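PDB 3W5M: alpha-L-rhamnosidase from Streptomyces avermitilis, which hydrolyses terminal non-reducing alpha-L-rhamnose residues from alpha-L-rhamnosides, including citrus flavonoids such as naringin and rutin and the arabinogalactan-protein gum arabic. Local coordinates for residues G426-A431 against P563-H568; D834-L839 against P855-V860; W29-A34 against R38-Y43; V702-Y707 against A775-K780. One frame throughout, in Å; residues are numbered along the deposited sequence.

How the contacts relate
The four contacts lie apart and touch nowhere. Contacts 1 and 2 are buried and wholly apolar across their segments except for one water in contact 1; contacts 3 and 4 are partly buried and add direct polar bonds. Contact 1 sets an outermost strand of a large beta-sheet against a loop, whereas contact 3 faces two strands of the N-terminal domain that belong to different sheets. Contacts 2 and 4 both pair helices of the six-hairpin glycosidase domain, their nearest atoms about 8 Å apart, yet use different pairs of helices: leucine and valine methyls meet in contact 2, a tyrosine hydroxyl and a glutamate in contact 4.

Contact 1: residues G426-A431 against P563-H568; sequences GPIVSA and PRFTFH
Phe-565 lays its CB against the methyl of Ala-431, with the two CB atoms 3.7 Å apart, and turns the edge of its ring toward Ile-428. There CD1 of Ile-428 sits near the ring plane, 4.0 Å from CE2 of Phe-565. The isoleucine gets there because CG1 lies anti to the carbonyl carbon (chi1 -43°) and the chain then runs straight on to CD1, the two side chains crossing at about a right angle. The same methyl also meets the aliphatic part of Arg-564, 4.2 Å from its CD, while the charged end of that arginine is paired with Glu-330. Within the loop, CB of Arg-564 covers one face of the Phe-565 ring toward its rim. Strand 428-432 is an outermost strand of a ten-stranded mixed sheet, and a classic beta bulge at Val-429 and Ser-430 opposite Thr-438 interrupts its pairing with strand 436-440. The small alanine lets the benzyl carbon come close, and branched isoleucine fills the space beside the ring, whose other neighbours include Tyr-375 and Ala-377. One water bridges the backbones, donating to O of Phe-565 at 2.9 Å and, more weakly, to O of Ala-431.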
loop_
_atom_site.group_PDB
_atom_site.type_symbol
_atom_site.label_atom_id
_atom_site.label_comp_id
_atom_site.label_asym_id
_atom_site.label_seq_id
_atom_site.Cartn_x
_atom_site.Cartn_y
_atom_site.Cartn_z
ATOM N N GLY A 426 5.079 -11.245 -25.825
ATOM C CA GLY A 426 5.780 -12.043 -24.803
ATOM C C GLY A 426 4.816 -12.902 -23.974
ATOM O O GLY A 426 3.694 -13.092 -24.377
ATOM N N PRO A 427 5.255 -13.391 -22.795
ATOM C CA PRO A 427 4.449 -14.375 -22.070
ATOM C C PRO A 427 3.393 -13.806 -21.106
ATOM O O PRO A 427 2.488 -14.538 -20.675
ATOM C CB PRO A 427 5.494 -15.132 -21.265
ATOM C CG PRO A 427 6.589 -14.166 -21.024
ATOM C CD PRO A 427 6.571 -13.180 -22.171
ATOM N N ILE A 428 3.508 -12.530 -20.738
ATOM C CA ILE A 428 2.547 -12.018 -19.744
ATOM C C ILE A 428 1.277 -11.516 -20.419
ATOM O O ILE A 428 1.177 -10.339 -20.813
ATOM C CB ILE A 428 3.169 -10.939 -18.825
ATOM C CG1 ILE A 428 4.557 -11.382 -18.402
ATOM C CG2 ILE A 428 2.248 -10.738 -17.622
ATOM C CD1 ILE A 428 5.347 -10.438 -17.502
ATOM N N VAL A 429 0.305 -12.426 -20.530
ATOM C CA VAL A 429 -0.926 -12.234 -21.287
ATOM C C VAL A 429 -1.826 -11.209 -20.613
ATOM O O VAL A 429 -2.460 -10.367 -21.270
ATOM C CB VAL A 429 -1.659 -13.598 -21.406
ATOM C CG1 VAL A 429 -2.978 -13.455 -22.129
ATOM C CG2 VAL A 429 -0.749 -14.599 -22.133
ATOM N N SER A 430 -1.864 -11.250 -19.293
ATOM C CA SER A 430 -2.700 -10.324 -18.558
ATOM C C SER A 430 -2.029 -10.018 -17.223
ATOM O O SER A 430 -1.437 -10.897 -16.600
ATOM C CB SER A 430 -4.063 -10.965 -18.338
ATOM O OG SER A 430 -4.937 -10.021 -17.778
ATOM N N ALA A 431 -2.087 -8.767 -16.774
ATOM C CA ALA A 431 -1.461 -8.435 -15.496
ATOM C C ALA A 431 -2.275 -7.326 -14.851
ATOM O O ALA A 431 -2.300 -6.195 -15.361
ATOM C CB ALA A 431 -0.038 -7.981 -15.703
ATOM N N PRO A 563 5.081 -14.135 -10.296
ATOM C CA PRO A 563 4.372 -12.963 -10.870
ATOM C C PRO A 563 5.145 -11.650 -10.688
ATOM O O PRO A 563 5.951 -11.517 -9.745
ATOM C CB PRO A 563 3.058 -12.930 -10.081
ATOM C CG PRO A 563 2.871 -14.351 -9.613
ATOM C CD PRO A 563 4.253 -14.847 -9.301
ATOM N N ARG A 564 4.908 -10.677 -11.566
ATOM C CA ARG A 564 5.617 -9.389 -11.449
ATOM C C ARG A 564 4.663 -8.198 -11.228
ATOM O O ARG A 564 5.044 -7.214 -10.610
ATOM C CB ARG A 564 6.437 -9.093 -12.710
ATOM C CG ARG A 564 7.708 -9.899 -12.886
ATOM C CD ARG A 564 8.058 -9.909 -14.378
ATOM N NE ARG A 564 9.383 -10.466 -14.710
ATOM C CZ ARG A 564 9.561 -11.640 -15.318
ATOM N NH1 ARG A 564 8.517 -12.407 -15.616
ATOM N NH2 ARG A 564 10.802 -12.068 -15.601
ATOM N N PHE A 565 3.467 -8.268 -11.795
ATOM C CA PHE A 565 2.622 -7.065 -11.891
ATOM C C PHE A 565 1.283 -7.202 -11.209
ATOM O O PHE A 565 0.240 -6.641 -11.647
ATOM C CB PHE A 565 2.497 -6.655 -13.360
ATOM C CG PHE A 565 3.827 -6.399 -13.994
ATOM C CD1 PHE A 565 4.625 -5.350 -13.528
ATOM C CD2 PHE A 565 4.306 -7.215 -15.028
ATOM C CE1 PHE A 565 5.863 -5.096 -14.083
ATOM C CE2 PHE A 565 5.538 -6.944 -15.602
ATOM C CZ PHE A 565 6.324 -5.897 -15.127
ATOM N N THR A 566 1.297 -7.971 -10.131
ATOM C CA THR A 566 0.076 -8.133 -9.324
ATOM C C THR A 566 0.534 -8.328 -7.889
ATOM O O THR A 566 1.710 -8.543 -7.643
ATOM C CB THR A 566 -0.787 -9.340 -9.781
ATOM O OG1 THR A 566 -2.012 -9.319 -9.054
ATOM C CG2 THR A 566 -0.076 -10.646 -9.481
ATOM N N PHE A 567 -0.388 -8.210 -6.939
ATOM C CA PHE A 567 -0.115 -8.638 -5.562
ATOM C C PHE A 567 -1.403 -9.035 -4.899
ATOM O O PHE A 567 -2.463 -8.575 -5.313
ATOM C CB PHE A 567 0.640 -7.582 -4.723
ATOM C CG PHE A 567 -0.169 -6.364 -4.354
ATOM C CD1 PHE A 567 -0.189 -5.233 -5.197
ATOM C CD2 PHE A 567 -0.812 -6.287 -3.120
ATOM C CE1 PHE A 567 -0.910 -4.097 -4.817
ATOM C CE2 PHE A 567 -1.548 -5.162 -2.751
ATOM C CZ PHE A 567 -1.569 -4.062 -3.594
ATOM N N HIS A 568 -1.311 -9.902 -3.887
ATOM C CA HIS A 568 -2.513 -10.370 -3.196
ATOM C C HIS A 568 -2.255 -10.366 -1.695
ATOM O O HIS A 568 -1.102 -10.386 -1.233
ATOM C CB HIS A 568 -2.892 -11.800 -3.627
ATOM C CG HIS A 568 -2.544 -12.122 -5.054
ATOM N ND1 HIS A 568 -3.211 -11.570 -6.127
ATOM C CD2 HIS A 568 -1.620 -12.966 -5.573
ATOM C CE1 HIS A 568 -2.690 -12.041 -7.251
ATOM N NE2 HIS A 568 -1.730 -12.901 -6.944
HETATM O O HOH W 1 -0.602 -4.545 -13.470
#

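Contact 2: residues D834-L839 against P855-V860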
loop_
_atom_site.group_PDB
_atom_site.type_symbol
_atom_site.label_atom_id
_atom_site.label_comp_id
_atom_site.label_asym_id
_atom_site.label_seq_id
_atom_site.Cartn_x
_atom_site.Cartn_y
_atom_site.Cartn_z
ATOM N N ASP A 834 -14.834 8.005 35.394
ATOM C CA ASP A 834 -15.585 7.066 36.231
ATOM C C ASP A 834 -16.701 6.386 35.422
ATOM O O ASP A 834 -16.914 5.168 35.538
ATOM C CB ASP A 834 -16.211 7.791 37.447
ATOM C CG ASP A 834 -15.216 8.010 38.615
ATOM O OD1 ASP A 834 -14.141 7.358 38.665
ATOM O OD2 ASP A 834 -15.530 8.838 39.514
ATOM N N ARG A 835 -17.423 7.193 34.642
ATOM C CA ARG A 835 -18.506 6.758 33.767
ATOM C C ARG A 835 -18.015 5.809 32.649
ATOM O O ARG A 835 -18.729 4.892 32.254
ATOM C CB ARG A 835 -19.218 7.977 33.170
ATOM C CG ARG A 835 -20.445 7.666 32.330
ATOM C CD ARG A 835 -21.400 6.732 33.067
ATOM N NE ARG A 835 -22.590 6.376 32.298
ATOM C CZ ARG A 835 -23.361 5.319 32.567
ATOM N NH1 ARG A 835 -23.063 4.514 33.576
ATOM N NH2 ARG A 835 -24.423 5.055 31.826
ATOM N N LEU A 836 -16.801 6.048 32.152
ATOM C CA LEU A 836 -16.197 5.200 31.132
ATOM C C LEU A 836 -15.954 3.820 31.694
ATOM O O LEU A 836 -16.334 2.809 31.081
ATOM C CB LEU A 836 -14.866 5.801 30.651
ATOM C CG LEU A 836 -14.033 4.973 29.665
ATOM C CD1 LEU A 836 -14.791 4.693 28.352
ATOM C CD2 LEU A 836 -12.724 5.720 29.428
ATOM N N VAL A 837 -15.327 3.793 32.864
ATOM C CA VAL A 837 -15.037 2.565 33.575
ATOM C C VAL A 837 -16.332 1.812 33.887
ATOM O O VAL A 837 -16.360 0.576 33.836
ATOM C CB VAL A 837 -14.244 2.843 34.861
ATOM C CG1 VAL A 837 -14.052 1.575 35.674
ATOM C CG2 VAL A 837 -12.879 3.430 34.510
ATOM N N ALA A 838 -17.384 2.567 34.196
ATOM C CA ALA A 838 -18.683 1.991 34.530
ATOM C C ALA A 838 -19.273 1.273 33.316
ATOM O O ALA A 838 -19.828 0.173 33.453
ATOM C CB ALA A 838 -19.637 3.071 35.032
ATOM N N LEU A 839 -19.137 1.893 32.138
ATOM C CA LEU A 839 -19.624 1.317 30.879
ATOM C C LEU A 839 -18.852 0.059 30.479
ATOM O O LEU A 839 -19.447 -0.891 29.960
ATOM C CB LEU A 839 -19.627 2.343 29.748
ATOM C CG LEU A 839 -20.492 3.601 29.856
ATOM C CD1 LEU A 839 -20.149 4.564 28.745
ATOM C CD2 LEU A 839 -21.979 3.285 29.795
ATOM N N PRO A 855 -8.023 3.592 19.358
ATOM C CA PRO A 855 -6.618 3.976 19.539
ATOM C C PRO A 855 -6.383 4.808 20.794
ATOM O O PRO A 855 -5.274 4.814 21.318
ATOM C CB PRO A 855 -6.321 4.814 18.284
ATOM C CG PRO A 855 -7.620 5.337 17.846
ATOM C CD PRO A 855 -8.623 4.268 18.195
ATOM N N ARG A 856 -7.430 5.487 21.270
ATOM C CA ARG A 856 -7.315 6.383 22.432
ATOM C C ARG A 856 -7.801 5.752 23.745
ATOM O O ARG A 856 -7.647 6.339 24.817
ATOM C CB ARG A 856 -8.059 7.711 22.141
ATOM C CG ARG A 856 -7.561 8.451 20.893
ATOM C CD ARG A 856 -8.416 9.650 20.487
ATOM N NE ARG A 856 -7.843 10.366 19.333
ATOM C CZ ARG A 856 -6.968 11.373 19.410
ATOM N NH1 ARG A 856 -6.553 11.830 20.587
ATOM N NH2 ARG A 856 -6.498 11.931 18.296
ATOM N N LEU A 857 -8.366 4.549 23.676
ATOM C CA LEU A 857 -9.025 3.949 24.859
ATOM C C LEU A 857 -8.058 3.561 25.988
ATOM O O LEU A 857 -8.210 3.995 27.138
ATOM C CB LEU A 857 -9.892 2.734 24.431
ATOM C CG LEU A 857 -10.536 1.806 25.487
ATOM C CD1 LEU A 857 -11.661 2.518 26.221
ATOM C CD2 LEU A 857 -11.060 0.535 24.825
ATOM N N LEU A 858 -7.063 2.736 25.688
ATOM C CA LEU A 858 -6.146 2.318 26.731
ATOM C C LEU A 858 -5.324 3.511 27.249
ATOM O O LEU A 858 -5.107 3.624 28.472
ATOM C CB LEU A 858 -5.269 1.112 26.330
ATOM C CG LEU A 858 -5.909 -0.263 26.025
ATOM C CD1 LEU A 858 -4.885 -1.382 26.100
ATOM C CD2 LEU A 858 -7.080 -0.585 26.957
ATOM N N PRO A 859 -4.870 4.416 26.344
ATOM C CA PRO A 859 -4.186 5.640 26.837
ATOM C C PRO A 859 -5.038 6.517 27.805
ATOM O O PRO A 859 -4.537 6.931 28.861
ATOM C CB PRO A 859 -3.871 6.403 25.542
ATOM C CG PRO A 859 -3.684 5.313 24.538
ATOM C CD PRO A 859 -4.786 4.319 24.871
ATOM N N VAL A 860 -6.293 6.776 27.458
ATOM C CA VAL A 860 -7.214 7.528 28.337
ATOM C C VAL A 860 -7.402 6.827 29.687
ATOM O O VAL A 860 -7.343 7.472 30.748
ATOM C CB VAL A 860 -8.549 7.792 27.639
ATOM C CG1 VAL A 860 -9.657 8.096 28.631
ATOM C CG2 VAL A 860 -8.401 8.927 26.640
#
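With CG anti to its backbone N (chi1 175°) and chi2 at 61°, Leu-836 extends its isobutyl group from helix 829-842 and presents both methyls to helix 854-863. Val-860 answers with CG1, which likewise lies anti to its own N (chi1 159°), while CG2 takes the position beside the N. The two side chains approach on a slant, and CD2 of Leu-836 comes to 4.0 Å from CG1 of Val-860. The other branch of the leucine meets the second helix one turn earlier: CD1 of Leu-836 lies 4.4 Å from CD1 of Leu-857, a looser touch. The CB of Leu-857 is not aimed straight at the neighbouring helix; its branched tip makes the approach.

Leu-857 and Val-860 are three residues apart and so lie on the same side of their helix, where the forked leucine can reach both. This is helix-to-helix packing in the glycosidase domain, the (alpha/alpha)6-barrel of the enzyme, between two helices close in sequence. The backbones stay well separated, with CA atoms of Leu-836 and Leu-857 9.6 Å apart, and branched aliphatic side chains bridge that distance without a polar group to satisfy. Pro-859, which has no N-H to give to the turn before, marks a kink in the second helix between the two contact residues; the helical bond from N of Val-860 to O of Arg-856 is nevertheless made. Leu-857 packs further on Val-816 of helix 812-820 and Leu-873 of helix 867-875, which extends the apolar cluster to two more helices.

Contact 3: residues W29-A34 against R38-Y43; sequences WPMASA and RRQSAY
Two strands of the N-terminal immunoglobulin-like domain, 26-32 and 40-48, belong to different sheets and face each other here through side chains alone, as the layers of a beta-sandwich do. Trp-29 has the largest share of the contact. Its NE1 donates to OE1 of Gln-40 at 2.9 Å, nearly straight (162°) and in the indole plane, though tilted from the amide carbonyl plane. Beyond the bond, CZ2 of Trp-29 lies over one face of the Tyr-43 ring, 3.5 Å from its CG, the ring planes set obliquely at 50°. Gln-40 suits its place because its extended chain, with CG anti to the backbone N, carries the amide across to the indole. A phenylalanine in place of Trp-29 would probably leave OE1 of Gln-40 without its N-H donor and uncover part of the Tyr-43 face. Nearer the turn, NH1 of Arg-38 donates to OG of Ser-33 at 3.0 Å with a bent angle of 133°, while NH2 pairs with Asp-94; the same OG is also hydrogen-bonded to O of Ala-35. In the buried amide of Gln-40, OE1 takes the indole N-H while NE2 is held by the carbonyls of Asp-69 and Ser-67, which probably settles which way round the amide lies.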
loop_
_atom_site.group_PDB
_atom_site.type_symbol
_atom_site.label_atom_id
_atom_site.label_comp_id
_atom_site.label_asym_id
_atom_site.label_seq_id
_atom_site.Cartn_x
_atom_site.Cartn_y
_atom_site.Cartn_z
ATOM N N TRP A 29 23.411 12.190 12.505
ATOM C CA TRP A 29 24.577 11.472 13.069
ATOM C C TRP A 29 24.312 10.893 14.464
ATOM O O TRP A 29 24.658 11.497 15.480
ATOM C CB TRP A 29 25.873 12.312 13.002
ATOM C CG TRP A 29 25.755 13.754 13.470
ATOM C CD1 TRP A 29 25.928 14.225 14.742
ATOM C CD2 TRP A 29 25.479 14.901 12.656
ATOM N NE1 TRP A 29 25.747 15.592 14.768
ATOM C CE2 TRP A 29 25.477 16.029 13.508
ATOM C CE3 TRP A 29 25.207 15.079 11.290
ATOM C CZ2 TRP A 29 25.236 17.324 13.045
ATOM C CZ3 TRP A 29 25.006 16.376 10.817
ATOM C CH2 TRP A 29 25.000 17.480 11.699
ATOM N N PRO A 30 23.697 9.701 14.513
ATOM C CA PRO A 30 23.615 9.017 15.802
ATOM C C PRO A 30 25.039 8.887 16.377
ATOM O O PRO A 30 26.014 8.710 15.615
ATOM C CB PRO A 30 23.050 7.630 15.436
ATOM C CG PRO A 30 22.482 7.758 14.051
ATOM C CD PRO A 30 23.254 8.862 13.386
ATOM N N MET A 31 25.177 9.020 17.686
ATOM C CA MET A 31 26.493 8.885 18.303
ATOM C C MET A 31 26.487 7.760 19.342
ATOM O O MET A 31 25.442 7.406 19.868
ATOM C CB MET A 31 26.918 10.202 18.938
ATOM C CG MET A 31 27.280 11.307 17.939
ATOM S SD MET A 31 27.057 12.942 18.708
ATOM C CE MET A 31 25.270 13.100 18.676
ATOM N N ALA A 32 27.657 7.192 19.615
ATOM C CA ALA A 32 27.779 6.134 20.627
ATOM C C ALA A 32 28.879 6.478 21.605
ATOM O O ALA A 32 29.888 7.075 21.229
ATOM C CB ALA A 32 28.059 4.787 19.969
ATOM N N SER A 33 28.671 6.137 22.873
ATOM C CA SER A 33 29.699 6.385 23.893
ATOM C C SER A 33 29.492 5.400 25.016
ATOM O O SER A 33 28.365 5.256 25.500
ATOM C CB SER A 33 29.581 7.809 24.459
ATOM O OG SER A 33 30.257 7.956 25.712
ATOM N N ALA A 34 30.577 4.765 25.450
ATOM C CA ALA A 34 30.543 3.896 26.639
ATOM C C ALA A 34 30.359 4.690 27.962
ATOM O O ALA A 34 29.870 4.138 28.950
ATOM C CB ALA A 34 31.790 3.008 26.698
ATOM N N ARG A 38 26.352 12.150 27.983
ATOM C CA ARG A 38 26.978 12.881 26.872
ATOM C C ARG A 38 25.994 13.743 26.096
ATOM O O ARG A 38 24.882 13.303 25.786
ATOM C CB ARG A 38 27.669 11.925 25.888
ATOM C CG ARG A 38 28.584 10.882 26.506
ATOM C CD ARG A 38 29.589 11.473 27.485
ATOM N NE ARG A 38 30.659 12.247 26.856
ATOM C CZ ARG A 38 31.728 11.731 26.242
ATOM N NH1 ARG A 38 31.885 10.414 26.113
ATOM N NH2 ARG A 38 32.642 12.544 25.725
ATOM N N ARG A 39 26.416 14.971 25.794
ATOM C CA ARG A 39 25.644 15.894 24.989
ATOM C C ARG A 39 26.566 16.489 23.941
ATOM O O ARG A 39 27.770 16.633 24.171
ATOM C CB ARG A 39 25.100 17.051 25.836
ATOM C CG ARG A 39 24.065 16.700 26.891
ATOM C CD ARG A 39 23.634 17.946 27.662
ATOM N NE ARG A 39 24.761 18.650 28.287
ATOM C CZ ARG A 39 25.294 19.791 27.839
ATOM N NH1 ARG A 39 24.816 20.388 26.753
ATOM N NH2 ARG A 39 26.320 20.338 28.477
ATOM N N GLN A 40 25.994 16.863 22.806
ATOM C CA GLN A 40 26.737 17.578 21.774
ATOM C C GLN A 40 26.658 19.099 21.992
ATOM O O GLN A 40 25.581 19.644 22.195
ATOM C CB GLN A 40 26.198 17.214 20.381
ATOM C CG GLN A 40 26.785 18.019 19.230
ATOM C CD GLN A 40 25.973 17.848 17.970
ATOM O OE1 GLN A 40 25.911 16.749 17.409
ATOM N NE2 GLN A 40 25.367 18.936 17.504
ATOM N N SER A 41 27.821 19.760 21.943
ATOM C CA SER A 41 27.903 21.222 21.995
ATOM C C SER A 41 28.085 21.836 20.609
ATOM O O SER A 41 27.657 22.970 20.381
ATOM C CB SER A 41 29.024 21.717 22.945
ATOM O OG SER A 41 30.270 21.113 22.654
ATOM N N ALA A 42 28.723 21.102 19.698
ATOM C CA ALA A 42 29.001 21.638 18.360
ATOM C C ALA A 42 29.120 20.540 17.337
ATOM O O ALA A 42 29.361 19.391 17.708
ATOM C CB ALA A 42 30.289 22.471 18.398
ATOM N N TYR A 43 28.984 20.883 16.054
ATOM C CA TYR A 43 29.255 19.925 14.974
ATOM C C TYR A 43 29.958 20.623 13.832
ATOM O O TYR A 43 29.942 21.841 13.743
ATOM C CB TYR A 43 27.956 19.283 14.450
ATOM C CG TYR A 43 27.004 20.261 13.772
ATOM C CD1 TYR A 43 27.146 20.573 12.413
ATOM C CD2 TYR A 43 25.948 20.852 14.474
ATOM C CE1 TYR A 43 26.287 21.454 11.779
ATOM C CE2 TYR A 43 25.073 21.737 13.835
ATOM C CZ TYR A 43 25.264 22.044 12.493
ATOM O OH TYR A 43 24.412 22.907 11.834
#

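Contact 4: residues V702-Y707 against A775-K780; sequences VPWALY and ATELGK
Glu-777 closes helix 756-777 and reaches across to helix 698-710, its neighbour in the (alpha/alpha)6-barrel domain. Its CB lies 3.8 Å from OH of Tyr-707. CG, placed anti to the carbonyl carbon (chi1 -61°), runs past the tyrosine ring, 3.6 Å from its CE2, and also meets the edge of the Trp-704 indole, 4.0 Å from CH2. A bend at chi2 then brings the carboxylate to the hydroxyl, so that CD is 3.4 Å from OH of Tyr-707 and OE1 accepts a hydrogen bond from it. Tyrosine suits this position: the ring spans the gap between the helices and its hydroxyl supplies the donor, while CG of the glutamate gives both aromatic side chains an apolar surface. An alanine in place of Tyr-707 would probably leave OE1 of Glu-777 without this donor and open a gap beside Leu-716 of helix 713-732. Just past Glu-777 the helix ends in a Schellman motif, with Gly-779 at positive phi and N of Lys-780 bonded back to O of Ala-775. The hydrogen bond from OH of Tyr-707 to OE1 of Glu-777 is short, 2.5 Å, and meets the oxygen on its anti side, 24° out of the carboxylate plane.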
loop_
_atom_site.group_PDB
_atom_site.type_symbol
_atom_site.label_atom_id
_atom_site.label_comp_id
_atom_site.label_asym_id
_atom_site.label_seq_id
_atom_site.Cartn_x
_atom_site.Cartn_y
_atom_site.Cartn_z
ATOM N N VAL A 702 -1.447 13.106 11.137
ATOM C CA VAL A 702 -0.317 12.306 10.634
ATOM C C VAL A 702 1.016 13.126 10.628
ATOM O O VAL A 702 2.054 12.614 11.070
ATOM C CB VAL A 702 -0.669 11.631 9.295
ATOM C CG1 VAL A 702 0.531 10.870 8.787
ATOM C CG2 VAL A 702 -1.811 10.606 9.490
ATOM N N PRO A 703 0.996 14.397 10.163
ATOM C CA PRO A 703 2.207 15.202 10.366
ATOM C C PRO A 703 2.583 15.314 11.834
ATOM O O PRO A 703 3.764 15.241 12.198
ATOM C CB PRO A 703 1.830 16.562 9.772
ATOM C CG PRO A 703 0.814 16.230 8.732
ATOM C CD PRO A 703 0.042 15.069 9.265
ATOM N N TRP A 704 1.585 15.474 12.715
ATOM C CA TRP A 704 1.911 15.578 14.125
ATOM C C TRP A 704 2.502 14.291 14.675
ATOM O O TRP A 704 3.467 14.318 15.443
ATOM C CB TRP A 704 0.680 15.992 14.959
ATOM C CG TRP A 704 1.055 16.303 16.368
ATOM C CD1 TRP A 704 0.754 15.573 17.484
ATOM C CD2 TRP A 704 1.839 17.422 16.815
ATOM N NE1 TRP A 704 1.288 16.179 18.609
ATOM C CE2 TRP A 704 1.960 17.311 18.232
ATOM C CE3 TRP A 704 2.449 18.512 16.159
ATOM C CZ2 TRP A 704 2.675 18.240 19.006
ATOM C CZ3 TRP A 704 3.161 19.451 16.935
ATOM C CH2 TRP A 704 3.259 19.302 18.346
ATOM N N ALA A 705 1.927 13.159 14.280
ATOM C CA ALA A 705 2.472 11.877 14.698
ATOM C C ALA A 705 3.936 11.702 14.228
ATOM O O ALA A 705 4.773 11.235 14.999
ATOM C CB ALA A 705 1.562 10.728 14.224
ATOM N N LEU A 706 4.252 12.112 12.998
ATOM C CA LEU A 706 5.646 12.025 12.496
ATOM C C LEU A 706 6.538 12.980 13.275
ATOM O O LEU A 706 7.638 12.648 13.649
ATOM C CB LEU A 706 5.748 12.323 11.007
ATOM C CG LEU A 706 5.031 11.412 9.993
ATOM C CD1 LEU A 706 5.141 11.889 8.550
ATOM C CD2 LEU A 706 5.543 9.961 10.086
ATOM N N TYR A 707 6.022 14.153 13.583
ATOM C CA TYR A 707 6.803 15.077 14.384
ATOM C C TYR A 707 7.133 14.525 15.788
ATOM O O TYR A 707 8.290 14.591 16.239
ATOM C CB TYR A 707 6.123 16.441 14.446
ATOM C CG TYR A 707 6.923 17.398 15.270
ATOM C CD1 TYR A 707 8.155 17.876 14.788
ATOM C CD2 TYR A 707 6.492 17.810 16.528
ATOM C CE1 TYR A 707 8.919 18.757 15.535
ATOM C CE2 TYR A 707 7.251 18.704 17.279
ATOM C CZ TYR A 707 8.463 19.160 16.768
ATOM O OH TYR A 707 9.260 20.039 17.481
ATOM N N ALA A 775 2.180 25.536 14.944
ATOM C CA ALA A 775 2.590 26.935 14.798
ATOM C C ALA A 775 3.663 27.225 15.830
ATOM O O ALA A 775 4.689 27.863 15.521
ATOM C CB ALA A 775 1.391 27.871 14.981
ATOM N N THR A 776 3.422 26.745 17.050
ATOM C CA THR A 776 4.327 26.923 18.184
ATOM C C THR A 776 5.697 26.271 17.919
ATOM O O THR A 776 6.725 26.924 18.053
ATOM C CB THR A 776 3.684 26.403 19.493
ATOM O OG1 THR A 776 2.514 27.184 19.776
ATOM C CG2 THR A 776 4.623 26.500 20.674
ATOM N N GLU A 777 5.711 25.003 17.522
ATOM C CA GLU A 777 6.986 24.351 17.196
ATOM C C GLU A 777 7.767 25.049 16.094
ATOM O O GLU A 777 8.996 25.047 16.105
ATOM C CB GLU A 777 6.776 22.876 16.849
ATOM C CG GLU A 777 6.182 22.056 18.001
ATOM C CD GLU A 777 7.060 22.015 19.253
ATOM O OE1 GLU A 777 8.253 21.664 19.153
ATOM O OE2 GLU A 777 6.561 22.329 20.351
ATOM N N LEU A 778 7.063 25.640 15.140
ATOM C CA LEU A 778 7.710 26.316 14.011
ATOM C C LEU A 778 8.056 27.781 14.295
ATOM O O LEU A 778 8.516 28.473 13.393
ATOM C CB LEU A 778 6.821 26.255 12.770
ATOM C CG LEU A 778 6.556 24.859 12.190
ATOM C CD1 LEU A 778 5.482 24.928 11.115
ATOM C CD2 LEU A 778 7.838 24.311 11.613
ATOM N N GLY A 779 7.811 28.248 15.526
ATOM C CA GLY A 779 8.033 29.659 15.897
ATOM C C GLY A 779 7.128 30.621 15.153
ATOM O O GLY A 779 7.477 31.772 14.952
ATOM N N LYS A 780 5.961 30.150 14.728
ATOM C CA LYS A 780 4.981 30.992 14.062
ATOM C C LYS A 780 3.990 31.513 15.106
ATOM O O LYS A 780 4.038 31.105 16.267
ATOM C CB LYS A 780 4.249 30.210 12.971
ATOM C CG LYS A 780 5.087 29.915 11.736
ATOM C CD LYS A 780 4.246 29.233 10.671
ATOM C CE LYS A 780 5.017 29.086 9.366
ATOM N NZ LYS A 780 4.798 30.220 8.423
#